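Local structure of putative cell adhesion protein (Parabacteroides distasonis, 3LIU) at residues 178-183 / 362-367; 204-209 / 308-313; 333-338 / 383-388; 341-346 / 387-392. The protein probably serves as a fimbrial subunit in cell adhesion, belonging to the FimA/Mfa1 family of Bacteroidetes pilus proteins. One frame throughout, in Å; residues are numbered along the deposited sequence.

Contact 1. Residues 178-183 / 362-367; sequences IALAGA and ISLTII
Leu-180 holds CG anti to its backbone N (chi1 -179°), whereas Leu-364 sets CG anti to its carbonyl carbon, beside the N (chi1 -61°). With these torsions the two leucine side chains run roughly perpendicular, with CD1 of Leu-180 3.7 Å from CG of Leu-364. Ile-178 and Ile-362 share one first torsion and run alongside each other in the same direction, so that CG2 of Ile-178 meets CD1 of Ile-362 at 3.9 Å. Under these groups the two strands run parallel. Ile-362 N bonds to Ala-179 O (2.9 Å), nearly along the C=O axis. The carbonyl of Ile-362 then takes two donors: Ala-181 N at 2.7 Å, lying above the carbonyl plane, and Gly-182 N at 3.3 Å, which is weak. That double use marks a beta bulge, where the register slips by one residue and Ala-181 turns its CB toward Ser-363 OG (3.7 Å). Beyond it the ladder resumes with Leu-364 N on Gly-182 O at 2.8 Å, almost straight at 174°. The face bearing Leu-180, Ala-183, Ile-362 and Leu-364 looks into the interior, where Leu-309 and Val-311 of strand 308-319 and Leu-200 and Val-203 of strand 193-213 pack against it. In its own layer, strand 358-366 pairs antiparallel on its other edge with strand 383-391.

Contact 2. Residues 204-209 / 308-313; sequences FIASAK and LLIVKG
The ring of Phe-204 extends next to the side chain of Ile-310, both rising from one face of an antiparallel beta ladder. CB of Ile-310 sits over the ring face, 4.1 Å from the Phe-204 centroid and 27° off the normal, a CH-pi contact. Both branches of the isoleucine follow: CG2 of Ile-310 is 3.6 Å from CE1 of Phe-204, and CD1 of Ile-310 reaches CZ of Phe-204 at 3.7 Å. The ring gets there by taking the crowded position between backbone N and carbonyl carbon (chi1 77°). An alanine in place of Phe-204 would lose the whole ring and would probably leave the aliphatic branches of Ile-310 poorly packed within this buried face. On the opposite face, CD1 of Ile-205 rests 4.0 Å from CB of Leu-309.

The backbone fixes this pairing. Phe-204 and Ile-310 form a hydrogen-bonded pair, with Phe-204 N to Ile-310 O and Ile-310 N to Phe-204 O both 2.8 Å and both nearly along the C=O axis. Ala-206 and Leu-308 form the next such pair. Farther out, strand 326-336 bonds to the other edge of strand 308-319, and Tyr-375 from a loop packs on both Phe-204 and Ile-310. Past Ala-206 the ladder stops at Ser-207, whose carbonyl O accepts hydrogen bonds from Thr-307 OG1 and Asn-287 ND2. Within the ladder's last pair, Ala-206 N comes in plane onto a lone pair of Leu-308 O at 3.0 Å, and Leu-308 N reaches Ala-206 O at 2.9 Å.

Contact 3. Residues 333-338 / 383-388; sequences YAIPVG and VSASVK
Tyr-333 starts the contact, its CG anti to the carbonyl carbon and beside the backbone N. This brings CD2 of the ring to 3.8 Å from CB of Val-383, while CB of Tyr-333 lies 4.1 Å from CG1 of the same valine; the two side chains cross obliquely. The phenol end has its own partner, since Tyr-333 OH hydrogen-bonds to the carbonyl O of Gly-368. Ala-334 turns its methyl away, to the other face of its strand, where Ile-310 lies. Ile-335 points back toward strand 383-391 and does most of the bridging. With CG1 beside the backbone N (chi1 -69°) and a second torsion of -38°, its CD1 is folded into place between two partners, 3.9 Å from CG1 of Val-383 and 3.9 Å from CB of Ala-385. CG1 and CG2 of Ile-335 also approach that alanine methyl, at 4.0 and 4.1 Å from CB of Ala-385. An alanine at Ile-335 would remove the reaching CD1 and would probably loosen the packing over both Val-383 and Ala-385. Farther on, Val-337 leans on Ile-362 and Leu-309.

The axes of the two short strands come no closer than 8.1 Å and cross at -37°, so this is layer-on-layer packing in a beta sandwich. Strand 326-336 bonds to strand 308-319 in one layer, strand 383-391 to strand 358-366 in the other, and Leu-364 touches both Ile-335 and Ala-385. No hydrogen bond spans the two segments. Their hold on each other comes from apolar packing of aliphatic groups and the Tyr-333 ring carbon CD2, with solvent close by on the Ala-385 side.

Contact 4. Residues 341-346 / 387-392; sequences VTIDGT and VKVEPW
Two backbone hydrogen bonds join the segments, both made by Thr-342. Its N reaches the carbonyl O of Val-387 at 2.9 Å, and its own O receives N of Val-389, again at 2.9 Å; each bond is almost straight and arrives nearly along the C=O axis. One residue thus straddles Lys-388 and makes a single bridge between strands that run the same way, 37° apart.

Water takes over where strand 341-343 ends. One water accepts from N of Asp-344 (3.0 Å) and donates to O of Val-389 (2.7 Å), and a second links N of Gly-345 to that same carbonyl. Asp-344 N is 4.3 Å from Val-389 O, too far for a direct bond, and the first water spans that gap.

The apolar contacts lie on the buried side. CG1 of Val-341 meets CG2 of Val-389 at 3.7 Å, crossing it obliquely, and stands 4.1 Å from CG1 of Val-387. Ile-343, with CG1 anti to its backbone N (chi1 -165°), keeps flank to flank with Val-389, and CD1 of Ile-343 is 3.9 Å from CG1 of Val-389. Val-389 thus uses both methyls, CG2 on Val-341 and CG1 on Ile-343.

Among polar side chains, the hydroxyl of Thr-342 is hydrogen-bonded to NZ of Lys-348. That lysine belongs to strand 347-350, which pairs antiparallel with 340-343 as a small hairpin. Phe-352 packs on Val-341 and Ile-343, and strand 358-366 bonds to the other edge of strand 383-391, so strand 383-391 lies between strand 358-366 and the hairpin.

Following the chain from the N terminus, strand 172-185 opens contact 1, which closes only when strand 358-366 arrives. Contact 2 is nested wholly inside that loop, opening on strand 193-213 and closing on strand 308-319. The chain then opens contacts 3 and 4 in turn, at 333-338 and 341-346, both in series after contact 2. They close beyond contact 1, on neighbouring parts of strand 383-391 that share Val-387 and Lys-388, and so both cross it. Contacts 1 and 2 each pair two strands within one layer, contact 3 presses the two layers together, and contact 4 joins the short 340-350 hairpin to the last strand.

Contact 1. Residues 178-183 / 362-367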
# COMPACT_ATOMS: atom_id res chain seq x y z
N ILE A 178 -6.13 -2.91 3.06
CA ILE A 178 -6.70 -4.24 3.13
C ILE A 178 -7.61 -4.32 4.34
O ILE A 178 -7.22 -3.94 5.47
CB ILE A 178 -5.61 -5.37 3.20
CG1 ILE A 178 -4.72 -5.35 1.97
CG2 ILE A 178 -6.26 -6.76 3.32
CD1 ILE A 178 -3.50 -6.35 2.00
N ALA A 179 -8.82 -4.79 4.13
CA ALA A 179 -9.80 -4.94 5.22
C ALA A 179 -10.66 -6.17 5.05
O ALA A 179 -10.92 -6.61 3.93
CB ALA A 179 -10.68 -3.71 5.32
N LEU A 180 -11.05 -6.74 6.20
CA LEU A 180 -12.02 -7.80 6.28
C LEU A 180 -13.41 -7.16 6.36
O LEU A 180 -13.75 -6.50 7.36
CB LEU A 180 -11.78 -8.68 7.53
CG LEU A 180 -12.75 -9.86 7.72
CD1 LEU A 180 -12.46 -11.00 6.73
CD2 LEU A 180 -12.76 -10.38 9.17
N ALA A 181 -14.19 -7.37 5.31
CA ALA A 181 -15.51 -6.81 5.15
C ALA A 181 -16.52 -7.71 5.84
O ALA A 181 -17.51 -7.24 6.34
CB ALA A 181 -15.83 -6.68 3.67
N GLY A 182 -16.29 -9.00 5.87
CA GLY A 182 -17.19 -9.87 6.66
C GLY A 182 -16.66 -11.28 6.80
O GLY A 182 -15.79 -11.69 6.04
N ALA A 183 -17.15 -12.01 7.80
CA ALA A 183 -16.72 -13.39 8.03
C ALA A 183 -17.85 -14.19 8.61
O ALA A 183 -18.02 -14.20 9.82
CB ALA A 183 -15.54 -13.42 8.95
N ILE A 362 -12.36 -7.92 1.76
CA ILE A 362 -12.36 -9.40 1.81
C ILE A 362 -13.57 -9.91 2.63
O ILE A 362 -13.77 -9.48 3.76
CB ILE A 362 -11.02 -9.92 2.42
CG1 ILE A 362 -9.85 -9.40 1.57
CG2 ILE A 362 -11.03 -11.45 2.56
CD1 ILE A 362 -8.50 -9.75 2.04
N SER A 363 -14.38 -10.76 2.02
CA SER A 363 -15.50 -11.40 2.70
C SER A 363 -15.25 -12.89 2.75
O SER A 363 -15.08 -13.53 1.70
CB SER A 363 -16.81 -11.12 1.94
OG SER A 363 -17.02 -9.73 1.88
N LEU A 364 -15.23 -13.43 3.96
CA LEU A 364 -14.96 -14.84 4.16
C LEU A 364 -16.21 -15.66 4.43
O LEU A 364 -17.12 -15.21 5.13
CB LEU A 364 -13.98 -15.00 5.33
CG LEU A 364 -12.63 -14.34 5.12
CD1 LEU A 364 -11.68 -14.72 6.32
CD2 LEU A 364 -12.06 -14.73 3.77
N THR A 365 -16.27 -16.86 3.85
CA THR A 365 -17.32 -17.81 4.18
C THR A 365 -16.59 -18.98 4.83
O THR A 365 -15.82 -19.68 4.17
CB THR A 365 -18.10 -18.31 2.95
OG1 THR A 365 -18.76 -17.20 2.33
CG2 THR A 365 -19.17 -19.38 3.34
N ILE A 366 -16.81 -19.17 6.13
CA ILE A 366 -16.16 -20.25 6.86
C ILE A 366 -17.05 -21.48 6.83
O ILE A 366 -18.21 -21.41 7.21
CB ILE A 366 -15.85 -19.78 8.29
CG1 ILE A 366 -14.77 -18.69 8.21
CG2 ILE A 366 -15.43 -20.97 9.18
CD1 ILE A 366 -14.78 -17.80 9.30
N ILE A 367 -16.51 -22.60 6.36
CA ILE A 367 -17.32 -23.81 6.13
C ILE A 367 -16.85 -25.05 6.91
O ILE A 367 -17.28 -26.17 6.64
CB ILE A 367 -17.42 -24.13 4.61
CG1 ILE A 367 -16.06 -24.55 4.04
CG2 ILE A 367 -18.00 -22.90 3.84
CD1 ILE A 367 -16.18 -25.29 2.70

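Contact 2. Residues 204-209 / 308-313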
# COMPACT_ATOMS: atom_id res chain seq x y z
N PHE A 204 -5.16 -10.41 11.21
CA PHE A 204 -3.80 -9.90 11.00
C PHE A 204 -3.27 -10.15 9.60
O PHE A 204 -3.83 -10.95 8.84
CB PHE A 204 -2.81 -10.36 12.11
CG PHE A 204 -2.33 -11.81 12.00
CD1 PHE A 204 -3.14 -12.85 12.37
CD2 PHE A 204 -1.05 -12.09 11.55
CE1 PHE A 204 -2.71 -14.17 12.30
CE2 PHE A 204 -0.59 -13.41 11.47
CZ PHE A 204 -1.41 -14.45 11.87
N ILE A 205 -2.19 -9.44 9.27
CA ILE A 205 -1.58 -9.52 7.96
C ILE A 205 -0.20 -10.14 8.08
O ILE A 205 0.52 -9.84 9.04
CB ILE A 205 -1.43 -8.11 7.33
CG1 ILE A 205 -2.78 -7.40 7.25
CG2 ILE A 205 -0.72 -8.20 5.94
CD1 ILE A 205 -3.88 -8.12 6.47
N ALA A 206 0.16 -11.00 7.13
CA ALA A 206 1.52 -11.63 7.10
C ALA A 206 2.13 -11.39 5.72
O ALA A 206 1.41 -11.23 4.75
CB ALA A 206 1.44 -13.15 7.40
N SER A 207 3.45 -11.39 5.61
CA SER A 207 4.12 -11.11 4.35
C SER A 207 3.69 -9.82 3.66
O SER A 207 3.54 -9.79 2.44
CB SER A 207 4.01 -12.28 3.36
OG SER A 207 4.58 -13.45 3.94
N ALA A 208 3.57 -8.74 4.44
CA ALA A 208 3.41 -7.39 3.91
C ALA A 208 4.80 -6.91 3.52
O ALA A 208 5.70 -6.94 4.37
CB ALA A 208 2.81 -6.45 5.01
N LYS A 209 5.01 -6.53 2.27
CA LYS A 209 6.28 -5.91 1.92
C LYS A 209 6.39 -4.60 2.68
O LYS A 209 5.48 -3.77 2.65
CB LYS A 209 6.45 -5.75 0.42
CG LYS A 209 6.82 -7.06 -0.25
CD LYS A 209 7.30 -6.92 -1.65
CE LYS A 209 7.78 -8.29 -2.20
NZ LYS A 209 8.20 -8.25 -3.62
N LEU A 308 -0.85 -12.12 3.11
CA LEU A 308 -1.99 -12.89 3.62
C LEU A 308 -2.79 -12.03 4.55
O LEU A 308 -2.21 -11.25 5.33
CB LEU A 308 -1.52 -14.15 4.41
CG LEU A 308 -0.52 -15.09 3.74
CD1 LEU A 308 -0.11 -16.25 4.64
CD2 LEU A 308 -1.01 -15.64 2.39
N LEU A 309 -4.11 -12.20 4.49
CA LEU A 309 -4.99 -11.85 5.54
C LEU A 309 -5.38 -13.11 6.26
O LEU A 309 -5.89 -14.08 5.66
CB LEU A 309 -6.23 -11.06 5.04
CG LEU A 309 -7.17 -10.66 6.20
CD1 LEU A 309 -7.74 -9.26 6.04
CD2 LEU A 309 -8.28 -11.67 6.43
N ILE A 310 -5.14 -13.12 7.57
CA ILE A 310 -5.45 -14.27 8.40
C ILE A 310 -6.41 -13.87 9.52
O ILE A 310 -6.17 -12.86 10.23
CB ILE A 310 -4.14 -14.86 9.01
CG1 ILE A 310 -3.11 -15.13 7.91
CG2 ILE A 310 -4.42 -16.21 9.82
CD1 ILE A 310 -1.75 -15.71 8.41
N VAL A 311 -7.51 -14.62 9.66
CA VAL A 311 -8.44 -14.46 10.77
C VAL A 311 -8.36 -15.61 11.77
O VAL A 311 -8.01 -16.75 11.41
CB VAL A 311 -9.90 -14.25 10.31
CG1 VAL A 311 -9.95 -13.16 9.17
CG2 VAL A 311 -10.48 -15.53 9.83
N LYS A 312 -8.59 -15.27 13.03
CA LYS A 312 -8.70 -16.23 14.12
C LYS A 312 -10.04 -16.07 14.80
O LYS A 312 -10.46 -14.95 15.08
CB LYS A 312 -7.61 -16.01 15.15
CG LYS A 312 -7.42 -17.23 16.08
CD LYS A 312 -6.50 -16.98 17.23
CE LYS A 312 -7.11 -16.04 18.23
NZ LYS A 312 -6.17 -15.79 19.31
N GLY A 313 -10.70 -17.20 15.12
CA GLY A 313 -11.95 -17.15 15.88
C GLY A 313 -12.40 -18.53 16.33
O GLY A 313 -11.70 -19.52 16.14

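Contact 3. Residues 333-338 / 383-388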
# COMPACT_ATOMS: atom_id res chain seq x y z
N TYR A 333 -7.73 -19.14 9.71
CA TYR A 333 -8.08 -19.20 8.30
C TYR A 333 -7.26 -18.12 7.56
O TYR A 333 -7.38 -16.90 7.87
CB TYR A 333 -9.56 -18.94 8.10
CG TYR A 333 -10.47 -19.86 8.90
CD1 TYR A 333 -10.80 -19.56 10.20
CD2 TYR A 333 -11.01 -21.02 8.33
CE1 TYR A 333 -11.66 -20.38 10.95
CE2 TYR A 333 -11.84 -21.86 9.05
CZ TYR A 333 -12.19 -21.50 10.38
OH TYR A 333 -13.02 -22.30 11.12
N ALA A 334 -6.40 -18.56 6.64
CA ALA A 334 -5.51 -17.68 5.90
C ALA A 334 -5.91 -17.55 4.43
O ALA A 334 -6.23 -18.56 3.81
CB ALA A 334 -4.07 -18.19 6.01
N ILE A 335 -5.77 -16.35 3.89
CA ILE A 335 -6.17 -15.96 2.54
C ILE A 335 -5.05 -15.21 1.84
O ILE A 335 -4.63 -14.16 2.32
CB ILE A 335 -7.36 -14.94 2.66
CG1 ILE A 335 -8.59 -15.67 3.18
CG2 ILE A 335 -7.69 -14.22 1.39
CD1 ILE A 335 -8.73 -17.05 2.65
N PRO A 336 -4.60 -15.70 0.68
CA PRO A 336 -3.69 -14.88 -0.10
C PRO A 336 -4.43 -13.75 -0.80
O PRO A 336 -5.27 -14.01 -1.67
CB PRO A 336 -3.07 -15.86 -1.10
CG PRO A 336 -3.90 -17.11 -1.01
CD PRO A 336 -4.99 -16.93 -0.02
N VAL A 337 -4.10 -12.51 -0.44
CA VAL A 337 -4.86 -11.33 -0.89
C VAL A 337 -4.65 -11.07 -2.38
O VAL A 337 -3.56 -10.72 -2.85
CB VAL A 337 -4.55 -10.09 -0.04
CG1 VAL A 337 -5.39 -8.84 -0.50
CG2 VAL A 337 -4.87 -10.38 1.43
N GLY A 338 -5.72 -11.22 -3.14
CA GLY A 338 -5.71 -10.85 -4.54
C GLY A 338 -5.32 -11.95 -5.50
O GLY A 338 -5.07 -11.68 -6.68
N VAL A 383 -12.30 -22.44 4.24
CA VAL A 383 -12.65 -21.05 4.04
C VAL A 383 -12.72 -20.77 2.55
O VAL A 383 -11.96 -21.30 1.77
CB VAL A 383 -11.68 -20.09 4.75
CG1 VAL A 383 -10.23 -20.24 4.25
CG2 VAL A 383 -12.18 -18.64 4.64
N SER A 384 -13.70 -19.98 2.17
CA SER A 384 -13.86 -19.48 0.81
C SER A 384 -13.83 -17.95 0.92
O SER A 384 -14.39 -17.38 1.89
CB SER A 384 -15.20 -19.97 0.26
OG SER A 384 -15.53 -19.28 -0.90
N ALA A 385 -13.10 -17.29 0.02
CA ALA A 385 -12.94 -15.85 0.07
C ALA A 385 -13.37 -15.18 -1.23
O ALA A 385 -13.10 -15.67 -2.29
CB ALA A 385 -11.48 -15.47 0.37
N SER A 386 -14.03 -14.05 -1.08
CA SER A 386 -14.41 -13.15 -2.12
C SER A 386 -13.74 -11.81 -1.81
O SER A 386 -14.00 -11.20 -0.74
CB SER A 386 -15.92 -12.98 -2.05
OG SER A 386 -16.35 -12.00 -2.96
N VAL A 387 -12.91 -11.35 -2.74
CA VAL A 387 -12.13 -10.13 -2.60
C VAL A 387 -12.58 -9.12 -3.67
O VAL A 387 -12.42 -9.36 -4.86
CB VAL A 387 -10.62 -10.45 -2.69
CG1 VAL A 387 -9.74 -9.26 -2.44
CG2 VAL A 387 -10.27 -11.59 -1.68
N LYS A 388 -13.15 -8.00 -3.22
CA LYS A 388 -13.47 -6.87 -4.09
C LYS A 388 -12.35 -5.90 -4.04
O LYS A 388 -11.89 -5.54 -2.94
CB LYS A 388 -14.69 -6.11 -3.63
CG LYS A 388 -15.98 -6.85 -3.73
CD LYS A 388 -17.11 -5.93 -3.29
CE LYS A 388 -18.46 -6.65 -3.21
NZ LYS A 388 -19.47 -5.72 -2.63

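Contact 4. Residues 341-346 / 387-392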
# COMPACT_ATOMS: atom_id res chain seq x y z
N VAL A 341 -9.62 -11.63 -7.72
CA VAL A 341 -10.37 -10.44 -7.33
C VAL A 341 -11.55 -10.19 -8.28
O VAL A 341 -11.55 -10.62 -9.45
CB VAL A 341 -9.47 -9.19 -7.26
CG1 VAL A 341 -8.31 -9.46 -6.29
CG2 VAL A 341 -8.94 -8.76 -8.68
N THR A 342 -12.56 -9.54 -7.73
CA THR A 342 -13.64 -8.90 -8.46
C THR A 342 -13.25 -7.45 -8.54
O THR A 342 -12.89 -6.84 -7.52
CB THR A 342 -14.99 -9.13 -7.71
OG1 THR A 342 -15.35 -10.49 -7.88
CG2 THR A 342 -16.17 -8.28 -8.27
N ILE A 343 -13.24 -6.91 -9.75
CA ILE A 343 -12.77 -5.55 -10.01
C ILE A 343 -13.77 -4.92 -11.00
O ILE A 343 -14.52 -5.65 -11.63
CB ILE A 343 -11.26 -5.55 -10.50
CG1 ILE A 343 -10.65 -4.15 -10.42
CG2 ILE A 343 -11.11 -6.13 -11.90
CD1 ILE A 343 -9.10 -4.14 -10.39
N ASP A 344 -13.81 -3.59 -11.03
CA ASP A 344 -14.76 -2.78 -11.83
C ASP A 344 -16.18 -3.27 -11.70
O ASP A 344 -16.86 -3.43 -12.69
CB ASP A 344 -14.39 -2.76 -13.32
CG ASP A 344 -13.01 -2.18 -13.57
OD1 ASP A 344 -12.59 -1.25 -12.83
OD2 ASP A 344 -12.33 -2.64 -14.51
N GLY A 345 -16.60 -3.54 -10.47
CA GLY A 345 -17.92 -4.04 -10.26
C GLY A 345 -18.06 -5.53 -10.48
O GLY A 345 -18.28 -6.25 -9.53
N THR A 346 -17.97 -5.99 -11.72
CA THR A 346 -18.29 -7.39 -12.02
C THR A 346 -17.24 -8.12 -12.92
O THR A 346 -17.48 -9.23 -13.41
CB THR A 346 -19.68 -7.48 -12.64
OG1 THR A 346 -19.67 -6.79 -13.90
CG2 THR A 346 -20.76 -6.81 -11.72
N VAL A 387 -12.91 -11.35 -2.74
CA VAL A 387 -12.13 -10.13 -2.60
C VAL A 387 -12.58 -9.12 -3.67
O VAL A 387 -12.42 -9.36 -4.86
CB VAL A 387 -10.62 -10.45 -2.69
CG1 VAL A 387 -9.74 -9.26 -2.44
CG2 VAL A 387 -10.27 -11.59 -1.68
N LYS A 388 -13.15 -8.00 -3.22
CA LYS A 388 -13.47 -6.87 -4.09
C LYS A 388 -12.35 -5.90 -4.04
O LYS A 388 -11.89 -5.54 -2.94
CB LYS A 388 -14.69 -6.11 -3.63
CG LYS A 388 -15.98 -6.85 -3.73
CD LYS A 388 -17.11 -5.93 -3.29
CE LYS A 388 -18.46 -6.65 -3.21
NZ LYS A 388 -19.47 -5.72 -2.63
N VAL A 389 -11.93 -5.47 -5.21
CA VAL A 389 -10.98 -4.41 -5.36
C VAL A 389 -11.67 -3.18 -5.96
O VAL A 389 -12.34 -3.28 -6.98
CB VAL A 389 -9.80 -4.83 -6.27
CG1 VAL A 389 -8.90 -3.63 -6.53
CG2 VAL A 389 -9.00 -5.94 -5.60
N GLU A 390 -11.46 -2.05 -5.29
CA GLU A 390 -12.00 -0.74 -5.63
C GLU A 390 -10.84 0.24 -5.70
O GLU A 390 -9.99 0.22 -4.80
CB GLU A 390 -12.91 -0.24 -4.49
CG GLU A 390 -13.80 -1.29 -3.81
CD GLU A 390 -15.13 -1.51 -4.51
OE1 GLU A 390 -15.42 -0.84 -5.53
OE2 GLU A 390 -15.90 -2.38 -4.02
N PRO A 391 -10.78 1.09 -6.75
CA PRO A 391 -9.82 2.20 -6.67
C PRO A 391 -10.11 3.08 -5.47
O PRO A 391 -11.25 3.21 -5.04
CB PRO A 391 -9.98 2.96 -8.01
CG PRO A 391 -11.19 2.43 -8.65
CD PRO A 391 -11.42 1.03 -8.09
N TRP A 392 -9.07 3.69 -4.92
CA TRP A 392 -9.14 4.23 -3.57
C TRP A 392 -9.50 5.73 -3.56
O TRP A 392 -8.62 6.58 -3.75
CB TRP A 392 -7.78 4.01 -2.89
CG TRP A 392 -7.72 4.34 -1.46
CD1 TRP A 392 -8.59 5.12 -0.75
CD2 TRP A 392 -6.69 3.96 -0.56
NE1 TRP A 392 -8.18 5.21 0.55
CE2 TRP A 392 -7.00 4.53 0.68
CE3 TRP A 392 -5.51 3.22 -0.70
CZ2 TRP A 392 -6.18 4.35 1.79
CZ3 TRP A 392 -4.71 3.05 0.39
CH2 TRP A 392 -5.05 3.61 1.63
O HOH W 1 -12.64 -1.64 -9.11
O HOH W 2 -15.30 -4.10 -7.80